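PDB 3VDG: probable glucarate dehydratase from Mycobacterium smegmatis str. MC2 155, which probably dehydrates D-glucarate or a related acid sugar, as a metal-dependent member of the enolase superfamily. Local coordinates for residues A[45-57]-A[417-431]. Sequence-based numbering, arbitrary orientation.
Sequences LLNTVGVHQPYAL and YLRCGIRDRDDTGYM. With ACT (acetate ion), chain E.
P54 CD lies over one face of the Y430 ring, 4.0 Å from its centroid, while V51 O sits at the ring's edge and V51 CG1 reaches Y430 CD2 obliquely at 3.5 Å. Y430 swings this ring against residues 51-54 because CG stands anti to the backbone N (chi1 177°), and its OH hydrogen-bonds H180. The H52 ring has L45 CB over one face and acetate OXT at its edge. The Y55 ring takes C420 CB off-centre, with I422 CD1 at its edge; L57 CD2 meets the edge of Y417, one face of which carries R423 NH1. R425 forms a salt bridge with D427 through two nitrogens: NE meets OD1 in the guanidinium plane, and NH2, tilted 18°, reaches the syn lone pair of OD2. On its anti side D427 OD2 also accepts from N47 ND2 (2.8 Å), so three N-H bonds hold the carboxylate. N47 ND2 and H52 NE2 both donate to acetate OXT, the latter nearly straight (172°); D42 holds H52 ND1, and H372 binds the same acetate. Q53 OE1 receives D426 N from above its carbonyl plane (2.8 Å). T428 OG1 donates to V49 O at 2.7 Å. D426 caps helix 427-434 through G429 N. The acetate, probably from the crystallisation liquor, probably marks part of the active-site pocket, consistent with the enolase superfamily, in which N-terminal capping-domain loops close over the barrel mouth.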
ATOM      1  N   LEU A  45      32.945   6.957 -13.877  1.00 24.02           N
ATOM      2  CA  LEU A  45      32.321   5.633 -13.881  1.00 27.53           C
ATOM      3  C   LEU A  45      31.651   5.377 -15.232  1.00 20.60           C
ATOM      4  O   LEU A  45      30.923   6.220 -15.748  1.00 24.18           O
ATOM      5  CB  LEU A  45      31.268   5.550 -12.759  1.00 22.95           C
ATOM      6  CG  LEU A  45      31.743   5.829 -11.324  1.00 26.61           C
ATOM      7  CD1 LEU A  45      30.585   5.688 -10.331  1.00 21.08           C
ATOM      8  CD2 LEU A  45      32.876   4.876 -10.950  1.00 19.32           C
ATOM      9  N   LEU A  46      31.887   4.200 -15.793  1.00 23.48           N
ATOM     10  CA  LEU A  46      31.413   3.892 -17.141  1.00 21.79           C
ATOM     11  C   LEU A  46      30.094   3.145 -17.083  1.00 18.79           C
ATOM     12  O   LEU A  46      29.868   2.343 -16.167  1.00 20.05           O
ATOM     13  CB  LEU A  46      32.448   3.001 -17.848  1.00 20.38           C
ATOM     14  CG  LEU A  46      33.746   3.718 -18.238  1.00 26.89           C
ATOM     15  CD1 LEU A  46      34.816   2.703 -18.636  1.00 23.15           C
ATOM     16  CD2 LEU A  46      33.492   4.725 -19.369  1.00 18.17           C
ATOM     17  N   ASN A  47      29.229   3.398 -18.071  1.00 18.86           N
ATOM     18  CA  ASN A  47      28.042   2.605 -18.250  1.00 19.93           C
ATOM     19  C   ASN A  47      27.762   2.458 -19.727  1.00 18.58           C
ATOM     20  O   ASN A  47      28.551   2.929 -20.570  1.00 22.59           O
ATOM     21  CB  ASN A  47      26.828   3.167 -17.476  1.00 23.29           C
ATOM     22  CG  ASN A  47      26.422   4.551 -17.941  1.00 24.13           C
ATOM     23  OD1 ASN A  47      26.451   4.840 -19.126  1.00 24.38           O
ATOM     24  ND2 ASN A  47      26.038   5.418 -16.999  1.00 22.32           N
ATOM     25  N   THR A  48      26.671   1.784 -20.060  1.00 19.75           N
ATOM     26  CA  THR A  48      26.451   1.431 -21.462  1.00 20.61           C
ATOM     27  C   THR A  48      26.142   2.663 -22.330  1.00 22.87           C
ATOM     28  O   THR A  48      26.237   2.590 -23.558  1.00 20.56           O
ATOM     29  CB  THR A  48      25.395   0.312 -21.635  1.00 22.81           C
ATOM     30  OG1 THR A  48      25.582  -0.322 -22.907  1.00 20.78           O
ATOM     31  CG2 THR A  48      23.955   0.853 -21.556  1.00 19.52           C
ATOM     32  N   VAL A  49      25.803   3.800 -21.711  1.00 22.54           N
ATOM     33  CA  VAL A  49      25.464   4.979 -22.518  1.00 19.91           C
ATOM     34  C   VAL A  49      26.504   6.098 -22.465  1.00 18.46           C
ATOM     35  O   VAL A  49      26.323   7.150 -23.086  1.00 20.32           O
ATOM     36  CB  VAL A  49      24.068   5.565 -22.185  1.00 22.59           C
ATOM     37  CG1 VAL A  49      22.969   4.561 -22.548  1.00 22.01           C
ATOM     38  CG2 VAL A  49      23.985   6.012 -20.727  1.00 23.75           C
ATOM     39  N   GLY A  50      27.587   5.882 -21.737  1.00 20.60           N
ATOM     40  CA  GLY A  50      28.581   6.945 -21.585  1.00 23.28           C
ATOM     41  C   GLY A  50      29.444   6.801 -20.353  1.00 22.25           C
ATOM     42  O   GLY A  50      29.865   5.691 -19.992  1.00 22.05           O
ATOM     43  N   VAL A  51      29.729   7.937 -19.715  1.00 20.58           N
ATOM     44  CA  VAL A  51      30.586   7.959 -18.535  1.00 19.44           C
ATOM     45  C   VAL A  51      30.056   9.053 -17.603  1.00 23.34           C
ATOM     46  O   VAL A  51      29.538  10.061 -18.073  1.00 21.90           O
ATOM     47  CB  VAL A  51      32.064   8.232 -18.926  1.00 23.99           C
ATOM     48  CG1 VAL A  51      32.201   9.561 -19.667  1.00 27.02           C
ATOM     49  CG2 VAL A  51      32.969   8.208 -17.706  1.00 22.58           C
ATOM     50  N   HIS A  52      30.153   8.862 -16.286  1.00 22.77           N
ATOM     51  CA  HIS A  52      29.643   9.907 -15.366  1.00 23.34           C
ATOM     52  C   HIS A  52      30.404  11.183 -15.528  1.00 24.98           C
ATOM     53  O   HIS A  52      31.618  11.161 -15.685  1.00 25.15           O
ATOM     54  CB  HIS A  52      29.770   9.470 -13.917  1.00 23.88           C
ATOM     55  CG  HIS A  52      28.769   8.424 -13.512  1.00 28.73           C
ATOM     56  ND1 HIS A  52      28.360   8.275 -12.241  1.00 26.70           N
ATOM     57  CD2 HIS A  52      28.075   7.490 -14.263  1.00 26.46           C
ATOM     58  CE1 HIS A  52      27.450   7.280 -12.177  1.00 31.22           C
ATOM     59  NE2 HIS A  52      27.287   6.791 -13.413  1.00 26.22           N
ATOM     60  N   GLN A  53      29.696  12.307 -15.454  1.00 24.67           N
ATOM     61  CA  GLN A  53      30.315  13.640 -15.384  1.00 23.96           C
ATOM     62  C   GLN A  53      31.128  13.823 -14.097  1.00 27.91           C
ATOM     63  O   GLN A  53      30.933  13.083 -13.133  1.00 24.37           O
ATOM     64  CB  GLN A  53      29.210  14.692 -15.486  1.00 22.19           C
ATOM     65  CG  GLN A  53      28.727  14.888 -16.916  1.00 26.19           C
ATOM     66  CD  GLN A  53      27.320  15.445 -16.995  1.00 29.50           C
ATOM     67  OE1 GLN A  53      26.376  14.861 -16.466  1.00 30.99           O
ATOM     68  NE2 GLN A  53      27.172  16.555 -17.672  1.00 25.62           N
ATOM     69  N   PRO A  54      32.070  14.786 -14.081  1.00 24.77           N
ATOM     70  CA  PRO A  54      32.910  14.976 -12.880  1.00 28.43           C
ATOM     71  C   PRO A  54      32.151  15.463 -11.632  1.00 23.68           C
ATOM     72  O   PRO A  54      32.683  15.393 -10.522  1.00 25.53           O
ATOM     73  CB  PRO A  54      33.942  16.032 -13.310  1.00 28.41           C
ATOM     74  CG  PRO A  54      33.463  16.576 -14.614  1.00 30.70           C
ATOM     75  CD  PRO A  54      32.550  15.560 -15.233  1.00 26.13           C
ATOM     76  N   TYR A  55      30.952  16.001 -11.823  1.00 25.91           N
ATOM     77  CA  TYR A  55      30.047  16.264 -10.698  1.00 25.20           C
ATOM     78  C   TYR A  55      28.671  15.677 -10.969  1.00 24.20           C
ATOM     79  O   TYR A  55      28.142  15.761 -12.088  1.00 25.95           O
ATOM     80  CB  TYR A  55      29.911  17.758 -10.434  1.00 22.03           C
ATOM     81  CG  TYR A  55      31.235  18.378 -10.131  1.00 27.17           C
ATOM     82  CD1 TYR A  55      31.705  18.434  -8.825  1.00 26.66           C
ATOM     83  CD2 TYR A  55      32.053  18.847 -11.155  1.00 29.43           C
ATOM     84  CE1 TYR A  55      32.943  18.981  -8.535  1.00 32.74           C
ATOM     85  CE2 TYR A  55      33.296  19.395 -10.877  1.00 35.80           C
ATOM     86  CZ  TYR A  55      33.736  19.449  -9.568  1.00 42.60           C
ATOM     87  OH  TYR A  55      34.958  19.985  -9.275  1.00 42.84           O
ATOM     88  N   ALA A  56      28.100  15.093  -9.922  1.00 23.86           N
ATOM     89  CA  ALA A  56      26.723  14.621  -9.935  1.00 23.48           C
ATOM     90  C   ALA A  56      25.870  15.740  -9.316  1.00 25.51           C
ATOM     91  O   ALA A  56      26.341  16.437  -8.411  1.00 28.20           O
ATOM     92  CB  ALA A  56      26.619  13.354  -9.099  1.00 21.40           C
ATOM     93  N   LEU A  57      24.635  15.902  -9.792  1.00 22.84           N
ATOM     94  CA  LEU A  57      23.739  16.975  -9.305  1.00 23.03           C
ATOM     95  C   LEU A  57      22.580  16.427  -8.467  1.00 26.22           C
ATOM     96  O   LEU A  57      22.015  15.395  -8.807  1.00 22.34           O
ATOM     97  CB  LEU A  57      23.119  17.717 -10.494  1.00 23.16           C
ATOM     98  CG  LEU A  57      24.032  18.252 -11.595  1.00 26.50           C
ATOM     99  CD1 LEU A  57      23.176  18.916 -12.674  1.00 25.91           C
ATOM    100  CD2 LEU A  57      25.077  19.193 -11.039  1.00 28.43           C
ATOM    101  N   TYR A 417      27.976  23.618  -7.330  1.00 26.90           N
ATOM    102  CA  TYR A 417      27.028  23.550  -8.436  1.00 24.69           C
ATOM    103  C   TYR A 417      27.051  24.787  -9.333  1.00 33.82           C
ATOM    104  O   TYR A 417      27.042  24.666 -10.557  1.00 32.23           O
ATOM    105  CB  TYR A 417      25.614  23.311  -7.904  1.00 22.94           C
ATOM    106  CG  TYR A 417      24.490  23.564  -8.879  1.00 26.53           C
ATOM    107  CD1 TYR A 417      24.004  22.547  -9.700  1.00 23.03           C
ATOM    108  CD2 TYR A 417      23.888  24.820  -8.959  1.00 25.98           C
ATOM    109  CE1 TYR A 417      22.962  22.782 -10.579  1.00 23.71           C
ATOM    110  CE2 TYR A 417      22.856  25.063  -9.835  1.00 21.69           C
ATOM    111  CZ  TYR A 417      22.389  24.038 -10.635  1.00 24.06           C
ATOM    112  OH  TYR A 417      21.355  24.280 -11.498  1.00 29.43           O
ATOM    113  N   LEU A 418      27.049  25.976  -8.736  1.00 29.00           N
ATOM    114  CA  LEU A 418      27.056  27.201  -9.537  1.00 31.51           C
ATOM    115  C   LEU A 418      28.318  27.234 -10.410  1.00 34.71           C
ATOM    116  O   LEU A 418      28.246  27.514 -11.599  1.00 39.33           O
ATOM    117  CB  LEU A 418      26.975  28.452  -8.644  1.00 32.20           C
ATOM    118  CG  LEU A 418      25.627  28.661  -7.941  1.00 31.67           C
ATOM    119  CD1 LEU A 418      25.672  29.837  -6.968  1.00 30.37           C
ATOM    120  CD2 LEU A 418      24.508  28.840  -8.964  1.00 27.90           C
ATOM    121  N   ARG A 419      29.455  26.883  -9.817  1.00 30.60           N
ATOM    122  CA  ARG A 419      30.749  26.992 -10.497  1.00 36.86           C
ATOM    123  C   ARG A 419      31.035  25.886 -11.507  1.00 55.94           C
ATOM    124  O   ARG A 419      31.703  26.134 -12.499  1.00 34.72           O
ATOM    125  CB  ARG A 419      31.894  27.059  -9.480  1.00 33.10           C
ATOM    126  CG  ARG A 419      32.078  28.431  -8.834  1.00 59.53           C
ATOM    127  CD  ARG A 419      33.338  28.484  -7.970  1.00 98.32           C
ATOM    128  NE  ARG A 419      33.202  27.718  -6.729  1.00121.80           N
ATOM    129  CZ  ARG A 419      33.598  26.455  -6.568  1.00112.70           C
ATOM    130  NH1 ARG A 419      34.168  25.794  -7.569  1.00 87.25           N
ATOM    131  NH2 ARG A 419      33.422  25.850  -5.399  1.00 49.81           N
ATOM    132  N   CYS A 420      30.556  24.669 -11.260  1.00 34.59           N
ATOM    133  CA  CYS A 420      30.919  23.533 -12.112  1.00 36.74           C
ATOM    134  C   CYS A 420      30.287  23.652 -13.497  1.00 35.42           C
ATOM    135  O   CYS A 420      30.695  22.959 -14.420  1.00 36.33           O
ATOM    136  CB  CYS A 420      30.499  22.200 -11.481  1.00 33.22           C
ATOM    137  SG  CYS A 420      28.734  21.836 -11.708  1.00 40.05           S
ATOM    138  N   GLY A 421      29.273  24.504 -13.621  1.00 30.55           N
ATOM    139  CA  GLY A 421      28.597  24.743 -14.893  1.00 41.73           C
ATOM    140  C   GLY A 421      27.640  23.671 -15.392  1.00 53.09           C
ATOM    141  O   GLY A 421      26.898  23.907 -16.343  1.00 43.00           O
ATOM    142  N   ILE A 422      27.645  22.492 -14.772  1.00 30.18           N
ATOM    143  CA  ILE A 422      26.741  21.407 -15.198  1.00 27.16           C
ATOM    144  C   ILE A 422      25.304  21.679 -14.742  1.00 30.16           C
ATOM    145  O   ILE A 422      25.074  21.995 -13.574  1.00 33.30           O
ATOM    146  CB  ILE A 422      27.216  20.039 -14.667  1.00 29.85           C
ATOM    147  CG1 ILE A 422      28.581  19.693 -15.248  1.00 30.20           C
ATOM    148  CG2 ILE A 422      26.229  18.940 -15.045  1.00 24.65           C
ATOM    149  CD1 ILE A 422      29.296  18.607 -14.480  1.00 30.09           C
ATOM    150  N   ARG A 423      24.344  21.560 -15.662  1.00 27.15           N
ATOM    151  CA  ARG A 423      22.943  21.878 -15.370  1.00 29.53           C
ATOM    152  C   ARG A 423      21.988  20.688 -15.569  1.00 34.59           C
ATOM    153  O   ARG A 423      20.839  20.731 -15.139  1.00 29.54           O
ATOM    154  CB  ARG A 423      22.471  23.083 -16.210  1.00 27.72           C
ATOM    155  CG  ARG A 423      23.186  24.388 -15.876  1.00 35.44           C
ATOM    156  CD  ARG A 423      23.050  24.684 -14.382  1.00 39.76           C
ATOM    157  NE  ARG A 423      23.772  25.871 -13.930  1.00 35.21           N
ATOM    158  CZ  ARG A 423      24.900  25.836 -13.231  1.00 34.09           C
ATOM    159  NH1 ARG A 423      25.443  24.668 -12.905  1.00 28.33           N
ATOM    160  NH2 ARG A 423      25.477  26.969 -12.837  1.00 35.90           N
ATOM    161  N   ASP A 424      22.453  19.648 -16.252  1.00 26.45           N
ATOM    162  CA  ASP A 424      21.662  18.425 -16.469  1.00 30.73           C
ATOM    163  C   ASP A 424      22.581  17.203 -16.404  1.00 33.78           C
ATOM    164  O   ASP A 424      23.727  17.270 -16.842  1.00 26.22           O
ATOM    165  CB  ASP A 424      20.984  18.456 -17.843  1.00 30.46           C
ATOM    166  CG  ASP A 424      19.951  19.560 -17.958  1.00 52.73           C
ATOM    167  OD1 ASP A 424      18.809  19.385 -17.468  1.00 38.54           O
ATOM    168  OD2 ASP A 424      20.279  20.606 -18.551  1.00 52.71           O
ATOM    169  N   ARG A 425      22.104  16.092 -15.846  1.00 25.08           N
ATOM    170  CA  ARG A 425      22.875  14.867 -15.955  1.00 25.13           C
ATOM    171  C   ARG A 425      22.919  14.445 -17.431  1.00 27.92           C
ATOM    172  O   ARG A 425      21.888  14.373 -18.088  1.00 27.24           O
ATOM    173  CB  ARG A 425      22.279  13.742 -15.121  1.00 30.41           C
ATOM    174  CG  ARG A 425      23.116  12.488 -15.255  1.00 30.72           C
ATOM    175  CD  ARG A 425      22.560  11.293 -14.502  1.00 36.57           C
ATOM    176  NE  ARG A 425      23.337  10.099 -14.848  1.00 26.47           N
ATOM    177  CZ  ARG A 425      23.082   8.882 -14.391  1.00 51.57           C
ATOM    178  NH1 ARG A 425      22.070   8.682 -13.545  1.00 28.44           N
ATOM    179  NH2 ARG A 425      23.846   7.872 -14.781  1.00 27.86           N
ATOM    180  N   ASP A 426      24.104  14.157 -17.955  1.00 27.84           N
ATOM    181  CA  ASP A 426      24.219  13.847 -19.377  1.00 24.22           C
ATOM    182  C   ASP A 426      25.448  12.965 -19.653  1.00 30.48           C
ATOM    183  O   ASP A 426      26.456  13.455 -20.156  1.00 24.58           O
ATOM    184  CB  ASP A 426      24.328  15.160 -20.171  1.00 28.79           C
ATOM    185  CG  ASP A 426      24.119  14.963 -21.666  1.00 40.12           C
ATOM    186  OD1 ASP A 426      23.869  13.821 -22.097  1.00 31.96           O
ATOM    187  OD2 ASP A 426      24.196  15.951 -22.417  1.00 34.58           O
ATOM    188  N   ASP A 427      25.355  11.677 -19.324  1.00 23.95           N
ATOM    189  CA  ASP A 427      26.475  10.748 -19.448  1.00 22.17           C
ATOM    190  C   ASP A 427      26.912  10.636 -20.923  1.00 22.69           C
ATOM    191  O   ASP A 427      28.102  10.546 -21.234  1.00 26.51           O
ATOM    192  CB  ASP A 427      26.072   9.331 -18.986  1.00 23.12           C
ATOM    193  CG  ASP A 427      25.592   9.274 -17.523  1.00 35.86           C
ATOM    194  OD1 ASP A 427      25.504  10.315 -16.835  1.00 27.78           O
ATOM    195  OD2 ASP A 427      25.275   8.158 -17.062  1.00 31.51           O
ATOM    196  N   THR A 428      25.928  10.636 -21.818  1.00 23.35           N
ATOM    197  CA  THR A 428      26.194  10.499 -23.242  1.00 24.21           C
ATOM    198  C   THR A 428      26.821  11.770 -23.812  1.00 27.71           C
ATOM    199  O   THR A 428      27.847  11.717 -24.488  1.00 26.59           O
ATOM    200  CB  THR A 428      24.915  10.146 -24.009  1.00 24.38           C
ATOM    201  OG1 THR A 428      24.348   8.959 -23.439  1.00 24.09           O
ATOM    202  CG2 THR A 428      25.236   9.907 -25.494  1.00 24.78           C
ATOM    203  N   GLY A 429      26.207  12.915 -23.535  1.00 26.33           N
ATOM    204  CA  GLY A 429      26.760  14.189 -23.976  1.00 20.46           C
ATOM    205  C   GLY A 429      28.173  14.406 -23.453  1.00 28.34           C
ATOM    206  O   GLY A 429      29.026  14.937 -24.159  1.00 25.90           O
ATOM    207  N   TYR A 430      28.431  14.015 -22.208  1.00 21.89           N
ATOM    208  CA  TYR A 430      29.769  14.154 -21.649  1.00 25.04           C
ATOM    209  C   TYR A 430      30.761  13.219 -22.339  1.00 22.79           C
ATOM    210  O   TYR A 430      31.874  13.625 -22.666  1.00 22.37           O
ATOM    211  CB  TYR A 430      29.779  13.920 -20.135  1.00 19.42           C
ATOM    212  CG  TYR A 430      31.154  13.977 -19.511  1.00 20.90           C
ATOM    213  CD1 TYR A 430      31.970  15.103 -19.662  1.00 28.01           C
ATOM    214  CD2 TYR A 430      31.629  12.916 -18.744  1.00 23.13           C
ATOM    215  CE1 TYR A 430      33.232  15.154 -19.083  1.00 26.02           C
ATOM    216  CE2 TYR A 430      32.882  12.956 -18.170  1.00 22.95           C
ATOM    217  CZ  TYR A 430      33.678  14.075 -18.341  1.00 22.99           C
ATOM    218  OH  TYR A 430      34.924  14.094 -17.753  1.00 24.20           O
ATOM    219  N   MET A 431      30.374  11.968 -22.561  1.00 24.26           N
ATOM    220  CA  MET A 431      31.238  11.088 -23.350  1.00 26.93           C
ATOM    221  C   MET A 431      31.509  11.728 -24.739  1.00 20.42           C
ATOM    222  O   MET A 431      32.647  11.755 -25.185  1.00 23.93           O
ATOM    223  CB  MET A 431      30.648   9.671 -23.483  1.00 24.12           C
ATOM    224  CG  MET A 431      31.516   8.730 -24.312  1.00 22.06           C
ATOM    225  SD  MET A 431      33.090   8.358 -23.526  1.00 28.80           S
ATOM    226  CE  MET A 431      32.625   6.879 -22.602  1.00 26.16           C
TER
HETATM  227  C   ACT E 504      24.751   4.573 -13.239  1.00 40.25           C
HETATM  228  O   ACT E 504      24.908   5.115 -12.113  1.00 29.73           O
HETATM  229  OXT ACT E 504      25.479   4.876 -14.209  1.00 27.43           O
HETATM  230  CH3 ACT E 504      23.677   3.542 -13.450  1.00 31.56           C
HETATM  231  O   HOH W   1      26.660  12.206 -15.582  1.00 25.98           O
HETATM  232  O   HOH W   2      25.132  18.621 -18.937  1.00 38.56           O